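Local coordinates for protein gingipain R2 Pro-Domain (Porphyromonas gingivalis, PDB 4IEF) that probably keeps the cysteine peptidase gingipain R2 (RgpB) in its inactive zymogen form by binding the mature domain as a pro-domain, at residues Pro50-Val56 with Ile65-Arg71; Leu97-Lys102 with Tyr116-Tyr122. The contacts are given in a common frame with arbitrary orientation. Numbering follows the deposited sequence.

Contact 1. Residues Pro50-Val56 with Ile65-Arg71; sequences PTFTEGV and ILPILSR
Pro50-Val56 leaves a strand, reverses through a type II beta turn and returns antiparallel to the extended Ile65-Arg71. The turn runs from Phe52 to Gly55, with Gly55 N bonded to Phe52 O (2.9 Å) and Glu54 at positive phi (68°). A single antiparallel hydrogen-bonded pair joins Val56 and Ile68: Val56 N to Ile68 O is 2.8 Å, Ile68 N to Val56 O 2.9 Å. One water takes the Ser70 N hydrogen (2.8 Å) and donates to Glu54 O (2.9 Å), extending the pairing. Pro67 points toward the partner segment. Pro67 CB lies 3.7 Å from Phe52 CE2, and Pro67 CD 4.2 Å from Pro50 CB. Phe52 (chi1 p) sets its ring edge 4.0 Å, from CE1, to Leu69 CB. Glu54 and Arg71 form a two-pronged salt bridge, with Arg71 NH2 to Glu54 OE1 at 2.8 Å and Arg71 NE to Glu54 OE2 at 2.9 Å; Arg71 is m, m, t. Glu54 OE2 also meets a basic side chain of the mature-domain chain, so the bridge borders that interface. The contact is buried and joins strand 45-51 to strand 69-74. Strand 144-157 lies against it, with Leu154 touching Pro50 and Pro67, and Pro153 touching Phe52.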
ATOM      1  N   PRO A  50      23.700 -11.530  11.465  1.00 29.11           N
ATOM      2  CA  PRO A  50      23.424 -12.403  10.314  1.00 29.42           C
ATOM      3  C   PRO A  50      22.370 -11.810   9.380  1.00 31.41           C
ATOM      4  O   PRO A  50      21.434 -11.161   9.838  1.00 28.51           O
ATOM      5  CB  PRO A  50      22.923 -13.705  10.958  1.00 31.13           C
ATOM      6  CG  PRO A  50      22.994 -13.493  12.453  1.00 35.14           C
ATOM      7  CD  PRO A  50      23.027 -12.024  12.681  1.00 30.31           C
ATOM      8  N   THR A  51      22.548 -12.017   8.061  1.00 28.17           N
ATOM      9  CA  THR A  51      21.624 -11.580   7.010  1.00 27.40           C
ATOM     10  C   THR A  51      21.517 -12.651   5.941  1.00 31.13           C
ATOM     11  O   THR A  51      22.513 -13.299   5.628  1.00 31.84           O
ATOM     12  CB  THR A  51      22.045 -10.236   6.364  1.00 33.45           C
ATOM     13  OG1 THR A  51      23.414 -10.286   5.970  1.00 35.93           O
ATOM     14  CG2 THR A  51      21.783  -9.032   7.255  1.00 30.36           C
ATOM     15  N   PHE A  52      20.311 -12.840   5.378  1.00 25.64           N
ATOM     16  CA  PHE A  52      20.069 -13.770   4.276  1.00 24.94           C
ATOM     17  C   PHE A  52      18.909 -13.241   3.439  1.00 30.54           C
ATOM     18  O   PHE A  52      18.120 -12.431   3.933  1.00 30.27           O
ATOM     19  CB  PHE A  52      19.840 -15.226   4.752  1.00 25.85           C
ATOM     20  CG  PHE A  52      18.643 -15.516   5.637  1.00 25.44           C
ATOM     21  CD1 PHE A  52      17.389 -15.767   5.085  1.00 25.78           C
ATOM     22  CD2 PHE A  52      18.792 -15.636   7.016  1.00 26.07           C
ATOM     23  CE1 PHE A  52      16.291 -16.074   5.899  1.00 25.58           C
ATOM     24  CE2 PHE A  52      17.691 -15.940   7.831  1.00 27.60           C
ATOM     25  CZ  PHE A  52      16.446 -16.144   7.267  1.00 24.45           C
ATOM     26  N   THR A  53      18.817 -13.676   2.169  1.00 28.70           N
ATOM     27  CA  THR A  53      17.761 -13.255   1.237  1.00 28.83           C
ATOM     28  C   THR A  53      16.371 -13.502   1.855  1.00 30.60           C
ATOM     29  O   THR A  53      16.073 -14.617   2.302  1.00 30.08           O
ATOM     30  CB  THR A  53      17.909 -13.957  -0.121  1.00 34.24           C
ATOM     31  OG1 THR A  53      19.291 -13.986  -0.489  1.00 35.44           O
ATOM     32  CG2 THR A  53      17.096 -13.283  -1.215  1.00 29.70           C
ATOM     33  N   GLU A  54      15.562 -12.420   1.928  1.00 24.97           N
ATOM     34  CA  GLU A  54      14.197 -12.360   2.472  1.00 23.91           C
ATOM     35  C   GLU A  54      14.178 -12.585   4.011  1.00 27.63           C
ATOM     36  O   GLU A  54      13.107 -12.762   4.602  1.00 26.73           O
ATOM     37  CB  GLU A  54      13.272 -13.356   1.741  1.00 25.83           C
ATOM     38  CG  GLU A  54      11.840 -12.890   1.575  1.00 33.87           C
ATOM     39  CD  GLU A  54      10.901 -13.921   0.981  1.00 47.14           C
ATOM     40  OE1 GLU A  54      11.350 -14.736   0.143  1.00 40.37           O
ATOM     41  OE2 GLU A  54       9.704 -13.902   1.346  1.00 43.41           O
ATOM     42  N   GLY A  55      15.358 -12.521   4.639  1.00 24.27           N
ATOM     43  CA  GLY A  55      15.508 -12.647   6.082  1.00 23.89           C
ATOM     44  C   GLY A  55      15.128 -11.359   6.779  1.00 27.20           C
ATOM     45  O   GLY A  55      15.532 -10.278   6.342  1.00 27.11           O
ATOM     46  N   VAL A  56      14.332 -11.461   7.854  1.00 23.68           N
ATOM     47  CA  VAL A  56      13.860 -10.294   8.617  1.00 22.82           C
ATOM     48  C   VAL A  56      14.133 -10.500  10.118  1.00 28.35           C
ATOM     49  O   VAL A  56      13.819 -11.558  10.669  1.00 28.51           O
ATOM     50  CB  VAL A  56      12.355 -10.024   8.326  1.00 25.72           C
ATOM     51  CG1 VAL A  56      11.692  -9.181   9.418  1.00 24.49           C
ATOM     52  CG2 VAL A  56      12.168  -9.375   6.956  1.00 25.96           C
ATOM     53  N   ILE A  65      20.211 -11.714  17.343  1.00 28.01           N
ATOM     54  CA  ILE A  65      19.631 -11.353  16.038  1.00 26.66           C
ATOM     55  C   ILE A  65      19.620 -12.630  15.218  1.00 30.97           C
ATOM     56  O   ILE A  65      20.670 -13.112  14.797  1.00 29.21           O
ATOM     57  CB  ILE A  65      20.364 -10.189  15.310  1.00 28.75           C
ATOM     58  CG1 ILE A  65      20.263  -8.879  16.122  1.00 27.51           C
ATOM     59  CG2 ILE A  65      19.825  -9.999  13.858  1.00 28.61           C
ATOM     60  CD1 ILE A  65      21.215  -7.776  15.703  1.00 22.87           C
ATOM     61  N   LEU A  66      18.444 -13.233  15.091  1.00 29.69           N
ATOM     62  CA  LEU A  66      18.288 -14.477  14.360  1.00 29.39           C
ATOM     63  C   LEU A  66      17.154 -14.298  13.353  1.00 31.38           C
ATOM     64  O   LEU A  66      15.993 -14.605  13.655  1.00 29.99           O
ATOM     65  CB  LEU A  66      18.066 -15.650  15.333  1.00 30.03           C
ATOM     66  CG  LEU A  66      19.218 -15.885  16.347  1.00 35.11           C
ATOM     67  CD1 LEU A  66      18.745 -16.640  17.572  1.00 35.80           C
ATOM     68  CD2 LEU A  66      20.441 -16.529  15.684  1.00 36.81           C
ATOM     69  N   PRO A  67      17.497 -13.743  12.156  1.00 26.17           N
ATOM     70  CA  PRO A  67      16.470 -13.459  11.139  1.00 25.18           C
ATOM     71  C   PRO A  67      15.618 -14.651  10.747  1.00 29.47           C
ATOM     72  O   PRO A  67      16.077 -15.790  10.765  1.00 30.49           O
ATOM     73  CB  PRO A  67      17.278 -12.963   9.938  1.00 26.76           C
ATOM     74  CG  PRO A  67      18.514 -12.426  10.522  1.00 30.74           C
ATOM     75  CD  PRO A  67      18.828 -13.302  11.693  1.00 26.96           C
ATOM     76  N   ILE A  68      14.357 -14.361  10.405  1.00 25.80           N
ATOM     77  CA  ILE A  68      13.365 -15.342   9.989  1.00 26.15           C
ATOM     78  C   ILE A  68      12.887 -15.045   8.559  1.00 30.02           C
ATOM     79  O   ILE A  68      13.075 -13.937   8.052  1.00 28.95           O
ATOM     80  CB  ILE A  68      12.160 -15.392  10.986  1.00 28.85           C
ATOM     81  CG1 ILE A  68      11.306 -14.098  10.952  1.00 28.21           C
ATOM     82  CG2 ILE A  68      12.601 -15.789  12.422  1.00 29.04           C
ATOM     83  CD1 ILE A  68       9.820 -14.318  11.316  1.00 32.32           C
ATOM     84  N   LEU A  69      12.270 -16.036   7.925  1.00 27.35           N
ATOM     85  CA  LEU A  69      11.664 -15.892   6.611  1.00 27.65           C
ATOM     86  C   LEU A  69      10.186 -16.219   6.764  1.00 31.04           C
ATOM     87  O   LEU A  69       9.840 -17.273   7.299  1.00 30.82           O
ATOM     88  CB  LEU A  69      12.344 -16.775   5.552  1.00 28.22           C
ATOM     89  CG  LEU A  69      11.949 -16.480   4.108  1.00 32.63           C
ATOM     90  CD1 LEU A  69      13.125 -16.652   3.201  1.00 32.99           C
ATOM     91  CD2 LEU A  69      10.771 -17.354   3.655  1.00 34.67           C
ATOM     92  N   SER A  70       9.323 -15.309   6.308  1.00 27.13           N
ATOM     93  CA  SER A  70       7.875 -15.462   6.437  1.00 26.77           C
ATOM     94  C   SER A  70       7.180 -15.512   5.086  1.00 32.68           C
ATOM     95  O   SER A  70       7.548 -14.775   4.165  1.00 30.99           O
ATOM     96  CB  SER A  70       7.297 -14.326   7.270  1.00 27.27           C
ATOM     97  OG  SER A  70       7.823 -14.324   8.587  1.00 29.93           O
ATOM     98  N   ARG A  71       6.182 -16.413   4.974  1.00 31.08           N
ATOM     99  CA  ARG A  71       5.372 -16.613   3.779  1.00 31.77           C
ATOM    100  C   ARG A  71       3.916 -16.833   4.154  1.00 35.40           C
ATOM    101  O   ARG A  71       3.615 -17.525   5.133  1.00 35.14           O
ATOM    102  CB  ARG A  71       5.892 -17.796   2.931  1.00 32.92           C
ATOM    103  CG  ARG A  71       7.150 -17.500   2.120  1.00 34.53           C
ATOM    104  CD  ARG A  71       6.943 -16.426   1.060  1.00 31.20           C
ATOM    105  NE  ARG A  71       8.187 -16.142   0.343  1.00 34.97           N
ATOM    106  CZ  ARG A  71       8.555 -16.735  -0.788  1.00 48.16           C
ATOM    107  NH1 ARG A  71       7.767 -17.638  -1.361  1.00 34.61           N
ATOM    108  NH2 ARG A  71       9.710 -16.424  -1.362  1.00 29.16           N
TER
HETATM  109  O   HOH W   1      10.528 -12.795   5.951  1.00 23.03           O
HETATM  110  O   HOH W   2      14.354 -12.338  13.782  1.00 23.19           O

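Contact 2. Residues Leu97-Lys102 with Tyr116-Tyr122; sequences LIAPSK and YVYGQSY
Leu97-Ser101 is extended without forming a regular strand, and the backbone bends at Lys102 (psi -9°). Tyr116-Tyr122 passes it with its closest CA pair at Pro100 and Tyr118 (5.5 Å), then enters a 3-10 segment at Gln120. Leu97 (chi1 t, chi2 p) brings CD1 to 4.1 Å from Tyr118 CE2. Ile98 gives its carbonyl to the second segment: Tyr122 OH donates to Ile98 O at 2.7 Å. Tyr122 has chi1 near -88° and points toward the first segment. Ala99 packs its CB 4.1 Å from Tyr116 CD2. Pro100 lies among three tyrosines. Pro100 CG sits over the face of the Tyr118 ring, a CH-pi contact of 3.7 Å to the centroid, 10° off the normal. Pro100 CD is 3.8 Å from Tyr116 CB, and Pro100 CB is 3.8 Å from Tyr122 CE1. Tyr116 and Tyr118 are both m, with chi2 near 90°. This is proline-aromatic packing within the long connection between strands 79-93 and 133-141. It joins two parts of that connection beside the two-stranded sheet of 36-42 and 45-51, where Tyr118 OH bonds Thr42 OG1. Ser101 turns its CB away, and its OG bonds Ser59 O. Lys102 (m, t, t, t) lays its chain over the Tyr116 ring. Lys102 CE is 3.5 Å from the Tyr116 ring centroid, 12° off the normal; Lys102 NZ makes an off-centre cation-pi contact at 4.4 Å. That NZ also donates to Pro111 O and Ile114 O. Lys102 and Tyr116 both pack on polar side chains of the mature-domain chain.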
ATOM      1  N   LEU A  97      30.020 -15.193  18.056  1.00 33.41           N
ATOM      2  CA  LEU A  97      29.343 -14.224  18.904  1.00 32.10           C
ATOM      3  C   LEU A  97      28.300 -13.526  18.042  1.00 33.24           C
ATOM      4  O   LEU A  97      28.662 -12.775  17.135  1.00 32.86           O
ATOM      5  CB  LEU A  97      30.329 -13.231  19.560  1.00 32.37           C
ATOM      6  CG  LEU A  97      29.717 -12.078  20.381  1.00 35.93           C
ATOM      7  CD1 LEU A  97      29.010 -12.587  21.632  1.00 36.16           C
ATOM      8  CD2 LEU A  97      30.773 -11.060  20.757  1.00 36.56           C
ATOM      9  N   ILE A  98      27.013 -13.856  18.258  1.00 28.71           N
ATOM     10  CA  ILE A  98      25.892 -13.256  17.528  1.00 27.08           C
ATOM     11  C   ILE A  98      25.489 -11.990  18.269  1.00 32.09           C
ATOM     12  O   ILE A  98      25.349 -12.014  19.497  1.00 31.48           O
ATOM     13  CB  ILE A  98      24.704 -14.245  17.336  1.00 29.45           C
ATOM     14  CG1 ILE A  98      25.092 -15.442  16.424  1.00 29.72           C
ATOM     15  CG2 ILE A  98      23.405 -13.551  16.849  1.00 28.40           C
ATOM     16  CD1 ILE A  98      25.415 -15.148  14.917  1.00 32.80           C
ATOM     17  N   ALA A  99      25.324 -10.881  17.517  1.00 29.29           N
ATOM     18  CA  ALA A  99      24.945  -9.573  18.045  1.00 27.80           C
ATOM     19  C   ALA A  99      23.540  -9.587  18.669  1.00 31.88           C
ATOM     20  O   ALA A  99      22.651 -10.265  18.148  1.00 29.95           O
ATOM     21  CB  ALA A  99      25.010  -8.534  16.940  1.00 27.73           C
ATOM     22  N   PRO A 100      23.319  -8.842  19.781  1.00 29.83           N
ATOM     23  CA  PRO A 100      21.981  -8.814  20.383  1.00 29.43           C
ATOM     24  C   PRO A 100      21.063  -7.847  19.638  1.00 32.20           C
ATOM     25  O   PRO A 100      21.521  -6.846  19.081  1.00 31.59           O
ATOM     26  CB  PRO A 100      22.259  -8.360  21.816  1.00 31.62           C
ATOM     27  CG  PRO A 100      23.472  -7.513  21.704  1.00 35.82           C
ATOM     28  CD  PRO A 100      24.260  -7.970  20.515  1.00 31.50           C
ATOM     29  N   SER A 101      19.764  -8.150  19.616  1.00 27.72           N
ATOM     30  CA  SER A 101      18.802  -7.305  18.919  1.00 26.86           C
ATOM     31  C   SER A 101      18.594  -5.969  19.623  1.00 31.46           C
ATOM     32  O   SER A 101      18.590  -5.900  20.851  1.00 31.29           O
ATOM     33  CB  SER A 101      17.470  -8.021  18.762  1.00 27.88           C
ATOM     34  OG  SER A 101      16.561  -7.241  18.005  1.00 34.83           O
ATOM     35  N   LYS A 102      18.444  -4.909  18.822  1.00 28.00           N
ATOM     36  CA  LYS A 102      18.154  -3.555  19.290  1.00 27.70           C
ATOM     37  C   LYS A 102      16.637  -3.393  19.471  1.00 31.35           C
ATOM     38  O   LYS A 102      16.177  -2.389  20.021  1.00 30.85           O
ATOM     39  CB  LYS A 102      18.685  -2.512  18.289  1.00 28.31           C
ATOM     40  CG  LYS A 102      20.196  -2.384  18.257  1.00 32.20           C
ATOM     41  CD  LYS A 102      20.611  -1.246  17.340  1.00 25.77           C
ATOM     42  CE  LYS A 102      22.105  -1.211  17.164  1.00 24.83           C
ATOM     43  NZ  LYS A 102      22.542  -0.040  16.357  1.00 25.22           N
ATOM     44  N   TYR A 116      24.514  -1.922  20.823  1.00 37.27           N
ATOM     45  CA  TYR A 116      24.083  -3.309  20.953  1.00 35.44           C
ATOM     46  C   TYR A 116      24.219  -3.680  22.432  1.00 40.20           C
ATOM     47  O   TYR A 116      25.320  -3.606  22.978  1.00 42.44           O
ATOM     48  CB  TYR A 116      24.932  -4.214  20.043  1.00 34.16           C
ATOM     49  CG  TYR A 116      24.619  -4.069  18.567  1.00 30.75           C
ATOM     50  CD1 TYR A 116      25.343  -3.194  17.763  1.00 32.22           C
ATOM     51  CD2 TYR A 116      23.622  -4.826  17.972  1.00 29.52           C
ATOM     52  CE1 TYR A 116      25.065  -3.064  16.401  1.00 30.98           C
ATOM     53  CE2 TYR A 116      23.341  -4.714  16.612  1.00 29.31           C
ATOM     54  CZ  TYR A 116      24.062  -3.829  15.829  1.00 33.79           C
ATOM     55  OH  TYR A 116      23.765  -3.712  14.490  1.00 28.89           O
ATOM     56  N   VAL A 117      23.099  -3.975  23.098  1.00 34.62           N
ATOM     57  CA  VAL A 117      23.082  -4.308  24.522  1.00 34.40           C
ATOM     58  C   VAL A 117      22.587  -5.753  24.691  1.00 35.55           C
ATOM     59  O   VAL A 117      21.545  -6.133  24.156  1.00 34.04           O
ATOM     60  CB  VAL A 117      22.273  -3.273  25.371  1.00 38.98           C
ATOM     61  CG1 VAL A 117      20.849  -3.090  24.854  1.00 38.95           C
ATOM     62  CG2 VAL A 117      22.284  -3.607  26.863  1.00 39.25           C
ATOM     63  N   TYR A 118      23.370  -6.554  25.419  1.00 32.40           N
ATOM     64  CA  TYR A 118      23.075  -7.957  25.700  1.00 32.80           C
ATOM     65  C   TYR A 118      22.102  -8.075  26.870  1.00 39.40           C
ATOM     66  O   TYR A 118      22.303  -7.435  27.906  1.00 39.62           O
ATOM     67  CB  TYR A 118      24.369  -8.737  26.001  1.00 33.35           C
ATOM     68  CG  TYR A 118      25.318  -8.818  24.826  1.00 33.17           C
ATOM     69  CD1 TYR A 118      26.299  -7.849  24.629  1.00 34.80           C
ATOM     70  CD2 TYR A 118      25.253  -9.875  23.923  1.00 32.78           C
ATOM     71  CE1 TYR A 118      27.173  -7.915  23.545  1.00 35.06           C
ATOM     72  CE2 TYR A 118      26.134  -9.962  22.843  1.00 32.88           C
ATOM     73  CZ  TYR A 118      27.086  -8.972  22.653  1.00 38.07           C
ATOM     74  OH  TYR A 118      27.953  -9.038  21.589  1.00 33.23           O
ATOM     75  N   GLY A 119      21.056  -8.876  26.687  1.00 36.92           N
ATOM     76  CA  GLY A 119      20.054  -9.133  27.717  1.00 37.37           C
ATOM     77  C   GLY A 119      20.404 -10.351  28.545  1.00 42.54           C
ATOM     78  O   GLY A 119      21.433 -10.984  28.291  1.00 43.29           O
ATOM     79  N   GLN A 120      19.539 -10.710  29.522  1.00 39.81           N
ATOM     80  CA  GLN A 120      19.726 -11.850  30.422  1.00 40.82           C
ATOM     81  C   GLN A 120      19.707 -13.194  29.670  1.00 44.07           C
ATOM     82  O   GLN A 120      20.295 -14.166  30.151  1.00 43.86           O
ATOM     83  CB  GLN A 120      18.650 -11.842  31.523  1.00 43.46           C
ATOM     84  CG  GLN A 120      19.219 -11.853  32.950  1.00 59.72           C
ATOM     85  CD  GLN A 120      19.874 -13.171  33.330  1.00 75.98           C
ATOM     86  OE1 GLN A 120      21.082 -13.242  33.594  1.00 70.16           O
ATOM     87  NE2 GLN A 120      19.086 -14.235  33.420  1.00 69.17           N
ATOM     88  N   SER A 121      19.058 -13.233  28.480  1.00 39.67           N
ATOM     89  CA  SER A 121      18.959 -14.406  27.611  1.00 39.10           C
ATOM     90  C   SER A 121      20.350 -14.952  27.206  1.00 43.16           C
ATOM     91  O   SER A 121      20.462 -16.139  26.885  1.00 43.09           O
ATOM     92  CB  SER A 121      18.144 -14.062  26.367  1.00 41.69           C
ATOM     93  OG  SER A 121      18.731 -13.025  25.598  1.00 48.11           O
ATOM     94  N   TYR A 122      21.406 -14.090  27.256  1.00 39.21           N
ATOM     95  CA  TYR A 122      22.797 -14.435  26.918  1.00 38.85           C
ATOM     96  C   TYR A 122      23.510 -15.247  28.030  1.00 45.12           C
ATOM     97  O   TYR A 122      24.655 -15.672  27.843  1.00 45.80           O
ATOM     98  CB  TYR A 122      23.610 -13.183  26.541  1.00 38.09           C
ATOM     99  CG  TYR A 122      23.509 -12.868  25.064  1.00 37.39           C
ATOM    100  CD1 TYR A 122      22.417 -12.168  24.555  1.00 37.92           C
ATOM    101  CD2 TYR A 122      24.461 -13.339  24.163  1.00 37.72           C
ATOM    102  CE1 TYR A 122      22.281 -11.938  23.187  1.00 36.63           C
ATOM    103  CE2 TYR A 122      24.335 -13.115  22.792  1.00 37.38           C
ATOM    104  CZ  TYR A 122      23.248 -12.400  22.312  1.00 40.45           C
ATOM    105  OH  TYR A 122      23.126 -12.140  20.975  1.00 37.96           O
TER

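The two contacts follow each other along the chain: contact 1 closes at Arg71 and contact 2 opens at Leu97. Their centres are about 17 Å apart, yet they touch through Ile65. Ile65 N lies 3.0 Å from Ala99 O, a probable hydrogen bond. Ile65 O packs 3.4 Å from Ile98 CG2, while Ile65 CD1 reaches to 3.5 Å from Pro100 O. Contact 1 is the more central, with its centre about 7 Å from the chain centre; that of contact 2 is about 19 Å away. Both reach the mature-domain chain, contact 1 through charged and polar bonds and contact 2 through packing, consistent with the pro-domain's role in the zymogen complex.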